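Local coordinates for enoyl-CoA hydratase/carnithine racemase (Magnetospirillum magneticum, PDB 4NEK), which is a putative enoyl-CoA hydratase/carnitine racemase of the crotonase-like family, probably acting on acyl-CoA thioesters, at the interface of chains A and B. Coordinates in Å, arbitrary orientation; residue numbers count along the deposited sequence, not the author numbering. Chains: chain A/B, Enoyl-CoA hydratase/carnithine racemase.

Contact 1: the interface of chains A and B. Residues chain A 193, 196, 201, 204; chain B 129, 156-157.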
loop_
_atom_site.group_PDB
_atom_site.type_symbol
_atom_site.label_atom_id
_atom_site.label_comp_id
_atom_site.label_asym_id
_atom_site.label_seq_id
_atom_site.Cartn_x
_atom_site.Cartn_y
_atom_site.Cartn_z
ATOM N N LEU A 193 -27.118 3.423 -5.693
ATOM C CA LEU A 193 -27.185 3.368 -7.142
ATOM C C LEU A 193 -28.622 3.451 -7.648
ATOM O O LEU A 193 -28.907 4.102 -8.659
ATOM C CB LEU A 193 -26.605 2.070 -7.638
ATOM C CG LEU A 193 -25.097 1.962 -7.613
ATOM C CD1 LEU A 193 -24.650 0.533 -7.926
ATOM C CD2 LEU A 193 -24.459 2.923 -8.605
ATOM N N LYS A 196 -30.025 6.896 -8.182
ATOM C CA LYS A 196 -29.580 7.684 -9.302
ATOM C C LYS A 196 -30.609 7.557 -10.404
ATOM O O LYS A 196 -31.430 6.657 -10.366
ATOM C CB LYS A 196 -28.290 7.136 -9.865
ATOM C CG LYS A 196 -27.160 6.982 -8.893
ATOM C CD LYS A 196 -26.944 8.231 -8.054
ATOM C CE LYS A 196 -25.544 8.194 -7.489
ATOM N NZ LYS A 196 -25.461 9.050 -6.312
ATOM N N LEU A 201 -27.729 6.446 -15.649
ATOM C CA LEU A 201 -26.797 5.488 -15.042
ATOM C C LEU A 201 -26.442 4.352 -15.990
ATOM O O LEU A 201 -25.293 3.967 -16.118
ATOM C CB LEU A 201 -27.400 4.899 -13.773
ATOM C CG LEU A 201 -26.415 4.145 -12.900
ATOM C CD1 LEU A 201 -25.185 4.966 -12.525
ATOM C CD2 LEU A 201 -27.089 3.739 -11.624
ATOM N N ILE A 204 -24.022 5.549 -18.560
ATOM C CA ILE A 204 -22.688 5.640 -17.992
ATOM C C ILE A 204 -22.015 4.260 -17.959
ATOM O O ILE A 204 -20.878 4.118 -18.373
ATOM C CB ILE A 204 -22.721 6.267 -16.588
ATOM C CG1 ILE A 204 -23.055 7.750 -16.742
ATOM C CG2 ILE A 204 -21.370 6.127 -15.911
ATOM C CD1 ILE A 204 -23.196 8.487 -15.431
ATOM N N ILE B 129 -23.247 11.936 -12.706
ATOM C CA ILE B 129 -24.474 11.194 -12.444
ATOM C C ILE B 129 -25.447 11.964 -11.574
ATOM O O ILE B 129 -26.672 11.862 -11.746
ATOM C CB ILE B 129 -24.183 9.822 -11.798
ATOM C CG1 ILE B 129 -25.465 8.997 -11.622
ATOM C CG2 ILE B 129 -23.521 9.952 -10.453
ATOM C CD1 ILE B 129 -26.264 8.793 -12.901
ATOM N N LEU B 156 -17.808 7.259 -10.903
ATOM C CA LEU B 156 -18.674 7.652 -11.975
ATOM C C LEU B 156 -20.108 7.242 -11.795
ATOM O O LEU B 156 -21.015 7.940 -12.268
ATOM C CB LEU B 156 -18.172 7.065 -13.279
ATOM C CG LEU B 156 -16.759 7.492 -13.688
ATOM C CD1 LEU B 156 -16.392 6.923 -15.038
ATOM C CD2 LEU B 156 -16.613 9.005 -13.735
HETATM N N MSE B 157 -20.347 6.111 -11.147
HETATM C CA MSE B 157 -21.703 5.626 -11.011
HETATM C C MSE B 157 -22.286 6.010 -9.677
HETATM O O MSE B 157 -23.420 6.464 -9.614
HETATM C CB MSE B 157 -21.728 4.145 -11.269
HETATM C CG MSE B 157 -21.498 3.841 -12.767
HETATM SE SE MSE B 157 -21.435 1.858 -13.122
HETATM C CE MSE B 157 -23.201 1.375 -12.448
#
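B:Met157, a selenomethionine with 49 Å² hidden, enters between A:Leu201 and A:Ile204 in an apolar patch between two copies of the six-copy assembly. Its CB lies 3.8 Å from A:Leu201 CD1, and the two side chains cross at about a right angle. On the other flank, CG of B:Met157 is 3.9 Å from A:Ile204 CG2, where the two side chains run past each other in opposite directions. The chain of B:Met157 bends at its third torsion (59°), which turns the methyl CE toward A:Leu201 CD1 at 4.1 Å. The backbone carbonyl O of B:Met157 faces carbon on chain A, with A:Lys196 CE at 3.5 Å and A:Leu193 CD2 at 3.8 Å.

B:Ile129 fills the neighbouring position. Its CG1 meets A:Lys196 CG at 3.8 Å, so the aliphatic stem of the lysine does the touching; a bend at chi2 (-49°) turns it across the isoleucine at about a right angle. From CG1, the terminal CD1 of B:Ile129 extends to the backbone of A:Leu201, 4.0 Å from its CA.

In the fold, chain A supplies the end of helix 179-194, the loop after it and helix 198-208, while chain B supplies 3-10 helix 128-131, the last residue of helix 149-156 and the loop residue B:Met157.

Contact 2: the interface of chains A and B. Residues chain A 222, 226, 229; chain B 69, 75, 133-134, 136.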
loop_
_atom_site.group_PDB
_atom_site.type_symbol
_atom_site.label_atom_id
_atom_site.label_comp_id
_atom_site.label_asym_id
_atom_site.label_seq_id
_atom_site.Cartn_x
_atom_site.Cartn_y
_atom_site.Cartn_z
ATOM N N GLU A 222 -18.889 10.215 -26.274
ATOM C CA GLU A 222 -19.415 10.678 -25.010
ATOM C C GLU A 222 -20.263 11.904 -25.246
ATOM O O GLU A 222 -21.358 12.038 -24.691
ATOM C CB GLU A 222 -18.314 11.057 -24.040
ATOM C CG GLU A 222 -17.567 9.887 -23.429
ATOM C CD GLU A 222 -16.363 10.301 -22.576
ATOM O OE1 GLU A 222 -15.861 11.442 -22.764
ATOM O OE2 GLU A 222 -15.896 9.474 -21.749
ATOM N N PHE A 226 -23.984 12.803 -24.206
ATOM C CA PHE A 226 -24.104 13.964 -23.324
ATOM C C PHE A 226 -25.118 14.967 -23.851
ATOM O O PHE A 226 -25.920 15.495 -23.104
ATOM C CB PHE A 226 -22.729 14.616 -23.202
ATOM C CG PHE A 226 -22.606 15.651 -22.128
ATOM C CD1 PHE A 226 -23.084 16.938 -22.325
ATOM C CD2 PHE A 226 -21.930 15.371 -20.956
ATOM C CE1 PHE A 226 -22.913 17.922 -21.347
ATOM C CE2 PHE A 226 -21.762 16.345 -19.969
ATOM C CZ PHE A 226 -22.237 17.634 -20.177
ATOM N N CYS A 229 -28.539 14.187 -22.930
ATOM C CA CYS A 229 -28.807 14.455 -21.510
ATOM C C CYS A 229 -29.184 15.867 -21.150
ATOM O O CYS A 229 -29.920 16.101 -20.179
ATOM C CB CYS A 229 -27.583 14.111 -20.667
ATOM S SG CYS A 229 -27.109 12.370 -20.841
ATOM N N PHE B 69 -23.466 26.350 -16.970
ATOM C CA PHE B 69 -23.528 25.027 -17.538
ATOM C C PHE B 69 -24.941 24.582 -17.917
ATOM O O PHE B 69 -25.160 23.906 -18.928
ATOM C CB PHE B 69 -22.955 24.046 -16.531
ATOM C CG PHE B 69 -23.209 22.644 -16.908
ATOM C CD1 PHE B 69 -22.548 22.113 -17.997
ATOM C CD2 PHE B 69 -24.168 21.881 -16.248
ATOM C CE1 PHE B 69 -22.813 20.837 -18.412
ATOM C CE2 PHE B 69 -24.435 20.591 -16.652
ATOM C CZ PHE B 69 -23.764 20.072 -17.751
ATOM N N LEU B 75 -22.640 19.788 -25.808
ATOM C CA LEU B 75 -21.211 19.630 -25.557
ATOM C C LEU B 75 -20.473 19.503 -26.892
ATOM O O LEU B 75 -19.436 20.141 -27.078
ATOM C CB LEU B 75 -20.923 18.429 -24.630
ATOM C CG LEU B 75 -19.438 18.116 -24.409
ATOM C CD1 LEU B 75 -18.695 19.289 -23.772
ATOM C CD2 LEU B 75 -19.269 16.860 -23.561
ATOM N N ILE B 133 -26.252 13.741 -15.920
ATOM C CA ILE B 133 -25.478 13.718 -17.142
ATOM C C ILE B 133 -24.400 12.636 -17.113
ATOM O O ILE B 133 -24.225 11.954 -16.124
ATOM C CB ILE B 133 -24.891 15.095 -17.427
ATOM C CG1 ILE B 133 -23.959 15.523 -16.312
ATOM C CG2 ILE B 133 -26.025 16.113 -17.549
ATOM C CD1 ILE B 133 -23.262 16.845 -16.576
ATOM N N VAL B 134 -23.688 12.495 -18.222
ATOM C CA VAL B 134 -22.627 11.541 -18.331
ATOM C C VAL B 134 -21.255 12.188 -18.308
ATOM O O VAL B 134 -21.100 13.387 -18.505
ATOM C CB VAL B 134 -22.753 10.693 -19.614
ATOM C CG1 VAL B 134 -24.135 10.036 -19.671
ATOM C CG2 VAL B 134 -22.442 11.513 -20.869
ATOM N N GLU B 136 -17.430 13.167 -19.262
ATOM C CA GLU B 136 -16.915 13.856 -20.397
ATOM C C GLU B 136 -15.399 13.615 -20.393
ATOM O O GLU B 136 -14.838 12.929 -19.510
ATOM C CB GLU B 136 -17.168 15.353 -20.192
ATOM C CG GLU B 136 -16.172 15.936 -19.163
ATOM C CD GLU B 136 -16.591 17.235 -18.505
ATOM O OE1 GLU B 136 -17.675 17.775 -18.831
ATOM O OE2 GLU B 136 -15.832 17.709 -17.624
#
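A:Phe226, with 69 Å² hidden, pushes its ring from helix 215-230 of chain A into a site lined by B:Leu75, B:Val134, B:Ile133 and B:Phe69. B:Leu75 takes one face: its CD2 sits over the ring 4.0 Å from the centroid, a CH-pi contact displaced toward the rim, and its CB approaches A:Phe226 CD1 at 3.5 Å. The two side chains cross at about a right angle, so the leucine lies across the ring. CG of A:Phe226 is anti to the backbone N (chi1 -168°), which carries the ring away from its helix toward these partners.

B:Val134, with 29 Å² hidden, meets the root of the same side chain. Its CG2 is 3.8 Å from A:Phe226 CA, and its backbone O faces the ring carbon CD2 of A:Phe226 at 3.3 Å. Further out, B:Ile133 lies alongside the phenylalanine and points the same way, with CD1 3.7 Å from A:Phe226 CE2. One turn later, A:Cys229 extends the apolar strip, placing SG 4.0 Å from B:Val134 CG1.

B:Glu136, poorly ordered here, borders the patch; by its place in the family sequence it is probably the catalytic glutamate of the isomerases, so the packing may help shape its loop. At the far end of the ring, A:Phe226 CZ and B:Phe69 CE1 meet 3.7 Å apart, each near the plane of the other's ring, with the rings turned steeply to each other.

Contact 3: the interface of chains A and B. Residues chain A 207-208, 218, 222; chain B 134-135, 140-141, 156.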
loop_
_atom_site.group_PDB
_atom_site.type_symbol
_atom_site.label_atom_id
_atom_site.label_comp_id
_atom_site.label_asym_id
_atom_site.label_seq_id
_atom_site.Cartn_x
_atom_site.Cartn_y
_atom_site.Cartn_z
ATOM N N LEU A 207 -21.083 3.228 -21.496
ATOM C CA LEU A 207 -19.862 3.885 -21.962
ATOM C C LEU A 207 -18.611 3.291 -21.298
ATOM O O LEU A 207 -17.608 3.010 -21.949
ATOM C CB LEU A 207 -19.942 5.369 -21.683
ATOM C CG LEU A 207 -20.846 6.146 -22.646
ATOM C CD1 LEU A 207 -21.115 7.509 -22.039
ATOM C CD2 LEU A 207 -20.248 6.274 -24.022
HETATM N N MSE A 208 -18.687 3.072 -19.997
HETATM C CA MSE A 208 -17.549 2.528 -19.263
HETATM C C MSE A 208 -17.165 1.205 -19.819
HETATM O O MSE A 208 -16.006 0.869 -19.835
HETATM C CB MSE A 208 -17.865 2.315 -17.774
HETATM C CG MSE A 208 -17.842 3.659 -17.033
HETATM SE SE MSE A 208 -18.509 3.349 -15.180
HETATM C CE MSE A 208 -16.854 2.579 -14.410
ATOM N N ARG A 218 -13.665 8.542 -28.712
ATOM C CA ARG A 218 -14.367 8.423 -27.460
ATOM C C ARG A 218 -14.967 9.765 -27.078
ATOM O O ARG A 218 -16.068 9.830 -26.549
ATOM C CB ARG A 218 -13.454 7.875 -26.355
ATOM C CG ARG A 218 -14.099 7.794 -24.966
ATOM C CD ARG A 218 -15.412 6.999 -25.000
ATOM N NE ARG A 218 -15.160 5.606 -25.320
ATOM C CZ ARG A 218 -15.147 4.600 -24.445
ATOM N NH1 ARG A 218 -15.421 4.781 -23.163
ATOM N NH2 ARG A 218 -14.839 3.381 -24.874
ATOM N N GLU A 222 -18.889 10.215 -26.274
ATOM C CA GLU A 222 -19.415 10.678 -25.010
ATOM C C GLU A 222 -20.263 11.904 -25.246
ATOM O O GLU A 222 -21.358 12.038 -24.691
ATOM C CB GLU A 222 -18.314 11.057 -24.040
ATOM C CG GLU A 222 -17.567 9.887 -23.429
ATOM C CD GLU A 222 -16.363 10.301 -22.576
ATOM O OE1 GLU A 222 -15.861 11.442 -22.764
ATOM O OE2 GLU A 222 -15.896 9.474 -21.749
ATOM N N VAL B 134 -23.688 12.495 -18.222
ATOM C CA VAL B 134 -22.627 11.541 -18.331
ATOM C C VAL B 134 -21.255 12.188 -18.308
ATOM O O VAL B 134 -21.100 13.387 -18.505
ATOM C CB VAL B 134 -22.753 10.693 -19.614
ATOM C CG1 VAL B 134 -24.135 10.036 -19.671
ATOM C CG2 VAL B 134 -22.442 11.513 -20.869
ATOM N N PRO B 135 -20.235 11.372 -18.049
ATOM C CA PRO B 135 -18.891 11.890 -17.963
ATOM C C PRO B 135 -18.360 12.244 -19.315
ATOM O O PRO B 135 -18.714 11.652 -20.333
ATOM C CB PRO B 135 -18.090 10.713 -17.422
ATOM C CG PRO B 135 -19.075 9.799 -16.818
ATOM C CD PRO B 135 -20.296 9.958 -17.659
ATOM N N SER B 140 -14.969 8.093 -19.201
ATOM C CA SER B 140 -15.593 6.772 -19.323
ATOM C C SER B 140 -14.612 5.703 -19.801
ATOM O O SER B 140 -14.843 4.521 -19.626
ATOM C CB SER B 140 -16.799 6.802 -20.283
ATOM O OG SER B 140 -16.403 6.993 -21.649
ATOM N N GLN B 141 -13.525 6.126 -20.430
ATOM C CA GLN B 141 -12.471 5.204 -20.859
ATOM C C GLN B 141 -11.245 5.265 -19.927
ATOM O O GLN B 141 -10.674 4.234 -19.561
ATOM C CB GLN B 141 -12.079 5.586 -22.287
ATOM C CG GLN B 141 -10.993 4.769 -22.916
ATOM C CD GLN B 141 -10.941 4.994 -24.432
ATOM O OE1 GLN B 141 -11.911 4.738 -25.153
ATOM N NE2 GLN B 141 -9.813 5.450 -24.916
ATOM N N LEU B 156 -17.808 7.259 -10.903
ATOM C CA LEU B 156 -18.674 7.652 -11.975
ATOM C C LEU B 156 -20.108 7.242 -11.795
ATOM O O LEU B 156 -21.015 7.940 -12.268
ATOM C CB LEU B 156 -18.172 7.065 -13.279
ATOM C CG LEU B 156 -16.759 7.492 -13.688
ATOM C CD1 LEU B 156 -16.392 6.923 -15.038
ATOM C CD2 LEU B 156 -16.613 9.005 -13.735
HETATM O O HOH W 1 -14.213 2.192 -21.656
#
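B:Ser140 of this crotonase-family protein is gripped by A:Arg218 and A:Glu222, which reach it from one helix, 215-230, of chain A. The guanidinium NH1 of A:Arg218 gives a hydrogen bond to B:Ser140 OG (2.9 Å, 157° at H), with the oxygen lying nearly in the guanidinium plane. The hydroxyl OG in turn donates to the carboxylate OE2 of A:Glu222 at 2.5 Å, where OE2 accepts through its anti lone pair, turned away from the other carboxylate oxygen. The backbone N of B:Ser140 reaches that same OE2 at 3.0 Å, nearly along its C-O axis. Two donors thus hold OE2, and because B:Ser140 stands at the start of helix 139-147, the carboxylate caps that helix and would probably be stabilised by its N-terminal dipole.

B:Gln141 approaches A:Arg218 differently. Its amide OE1 stands 3.0 Å above the guanidinium plane of A:Arg218, toward the rim, while the amide and guanidinium planes are 82° apart; the oxygen therefore addresses a face. Bends at chi2 (54°) and chi3 fold the arginine back so that NH1 points to the serine.

Water 1 joins the two chains off the NH1 end of the guanidinium, bonded to A:Arg218 NH1, to B:Ser140 O and, at 2.9 Å, to A:Met208 O. On the apolar flank, A:Leu207 CB rests 3.7 Å from B:Ser140 CB. Beyond it, the selenomethionine A:Met208 slants across B:Leu156, its CG 4.1 Å from CD1 of that leucine.

Contact 4: the interface of chains A and B. Residues chain A 200, 203-204, 207, 225; chain B 133-135.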
loop_
_atom_site.group_PDB
_atom_site.type_symbol
_atom_site.label_atom_id
_atom_site.label_comp_id
_atom_site.label_asym_id
_atom_site.label_seq_id
_atom_site.Cartn_x
_atom_site.Cartn_y
_atom_site.Cartn_z
ATOM N N ILE A 200 -29.841 7.554 -17.226
ATOM C CA ILE A 200 -28.476 8.064 -17.303
ATOM C C ILE A 200 -27.443 7.053 -16.791
ATOM O O ILE A 200 -26.390 6.823 -17.412
ATOM C CB ILE A 200 -28.300 9.298 -16.436
ATOM C CG1 ILE A 200 -29.373 10.328 -16.724
ATOM C CG2 ILE A 200 -26.909 9.879 -16.653
ATOM C CD1 ILE A 200 -29.465 10.745 -18.176
ATOM N N GLN A 203 -26.485 4.503 -19.210
ATOM C CA GLN A 203 -25.644 5.023 -20.283
ATOM C C GLN A 203 -24.198 5.127 -19.807
ATOM O O GLN A 203 -23.253 4.881 -20.563
ATOM C CB GLN A 203 -26.113 6.421 -20.691
ATOM C CG GLN A 203 -27.447 6.470 -21.402
ATOM C CD GLN A 203 -27.409 5.684 -22.694
ATOM O OE1 GLN A 203 -26.536 5.891 -23.523
ATOM N NE2 GLN A 203 -28.341 4.765 -22.861
ATOM N N ILE A 204 -24.022 5.549 -18.560
ATOM C CA ILE A 204 -22.688 5.640 -17.992
ATOM C C ILE A 204 -22.015 4.260 -17.959
ATOM O O ILE A 204 -20.878 4.118 -18.373
ATOM C CB ILE A 204 -22.721 6.267 -16.588
ATOM C CG1 ILE A 204 -23.055 7.750 -16.742
ATOM C CG2 ILE A 204 -21.370 6.127 -15.911
ATOM C CD1 ILE A 204 -23.196 8.487 -15.431
ATOM N N LEU A 207 -21.083 3.228 -21.496
ATOM C CA LEU A 207 -19.862 3.885 -21.962
ATOM C C LEU A 207 -18.611 3.291 -21.298
ATOM O O LEU A 207 -17.608 3.010 -21.949
ATOM C CB LEU A 207 -19.942 5.369 -21.683
ATOM C CG LEU A 207 -20.846 6.146 -22.646
ATOM C CD1 LEU A 207 -21.115 7.509 -22.039
ATOM C CD2 LEU A 207 -20.248 6.274 -24.022
ATOM N N VAL A 225 -23.827 11.297 -26.599
ATOM C CA VAL A 225 -24.739 10.899 -25.518
ATOM C C VAL A 225 -25.038 12.093 -24.596
ATOM O O VAL A 225 -26.192 12.396 -24.286
ATOM C CB VAL A 225 -24.130 9.796 -24.668
ATOM C CG1 VAL A 225 -25.051 9.464 -23.512
ATOM C CG2 VAL A 225 -23.849 8.574 -25.519
ATOM N N ILE B 133 -26.252 13.741 -15.920
ATOM C CA ILE B 133 -25.478 13.718 -17.142
ATOM C C ILE B 133 -24.400 12.636 -17.113
ATOM O O ILE B 133 -24.225 11.954 -16.124
ATOM C CB ILE B 133 -24.891 15.095 -17.427
ATOM C CG1 ILE B 133 -23.959 15.523 -16.312
ATOM C CG2 ILE B 133 -26.025 16.113 -17.549
ATOM C CD1 ILE B 133 -23.262 16.845 -16.576
ATOM N N VAL B 134 -23.688 12.495 -18.222
ATOM C CA VAL B 134 -22.627 11.541 -18.331
ATOM C C VAL B 134 -21.255 12.188 -18.308
ATOM O O VAL B 134 -21.100 13.387 -18.505
ATOM C CB VAL B 134 -22.753 10.693 -19.614
ATOM C CG1 VAL B 134 -24.135 10.036 -19.671
ATOM C CG2 VAL B 134 -22.442 11.513 -20.869
ATOM N N PRO B 135 -20.235 11.372 -18.049
ATOM C CA PRO B 135 -18.891 11.890 -17.963
ATOM C C PRO B 135 -18.360 12.244 -19.315
ATOM O O PRO B 135 -18.714 11.652 -20.333
ATOM C CB PRO B 135 -18.090 10.713 -17.422
ATOM C CG PRO B 135 -19.075 9.799 -16.818
ATOM C CD PRO B 135 -20.296 9.958 -17.659
#
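A:Ile204 packs its CG1 against the ring of B:Pro135, 3.7 Å from CD, and against B:Val134, 3.9 Å from CG1. These contacts form the tight part of the patch. B:Val134 has 51 Å² hidden, more than any other residue here, and its side chain slides past A:Ile204 in the opposite direction, so the two branches lie alongside each other. The proline instead meets the isoleucine at a slant. With CG1 of A:Ile204 anti to the carbonyl carbon (chi1 -71°) and the chain extended beyond it (chi2 177°), the terminal CD1 continues past the proline and comes 3.7 Å from B:Ile133 O. A:Ile200, one helical turn earlier, presents its branch methyl CG2 to that same carbonyl O of B:Ile133 at 3.4 Å, so methyls from successive turns both approach that backbone oxygen.

The other side is looser. A:Val225 touches B:Val134 through one methyl from each, CG1 to CG1 at 4.0 Å, with the side chains at about a right angle and little of A:Val225 hidden (5 Å²). A:Leu207 CD1 stays 4.3 Å from B:Val134 CB, and A:Gln203, with 2 Å² hidden, comes nearest through CB, 4.2 Å from CG1 of that valine.

B:Val134 therefore projects between helices 198-208 and 215-230 of chain A, carried by the segment of chain B that links 3-10 helix 128-131 to helix 139-147.

Contact 4 lies centrally, its C-alpha centre about 8, 7 and 6 Å from those of contacts 1, 2 and 3, whereas contacts 1 and 2 are about 13 Å apart. Contacts 2, 3 and 4 all use B:Val134; A:Ile204 joins contact 1 to contact 4, and A:Glu222 joins contact 2 to contact 3. Helices 198-208 and 215-230 form much of the chain A side, facing several separate segments of chain B, with residues 133-136 at their centre. The whole interface is not an exact two-fold, and in the six-copy assembly it may bring neighbours together beside the probable active-site loop.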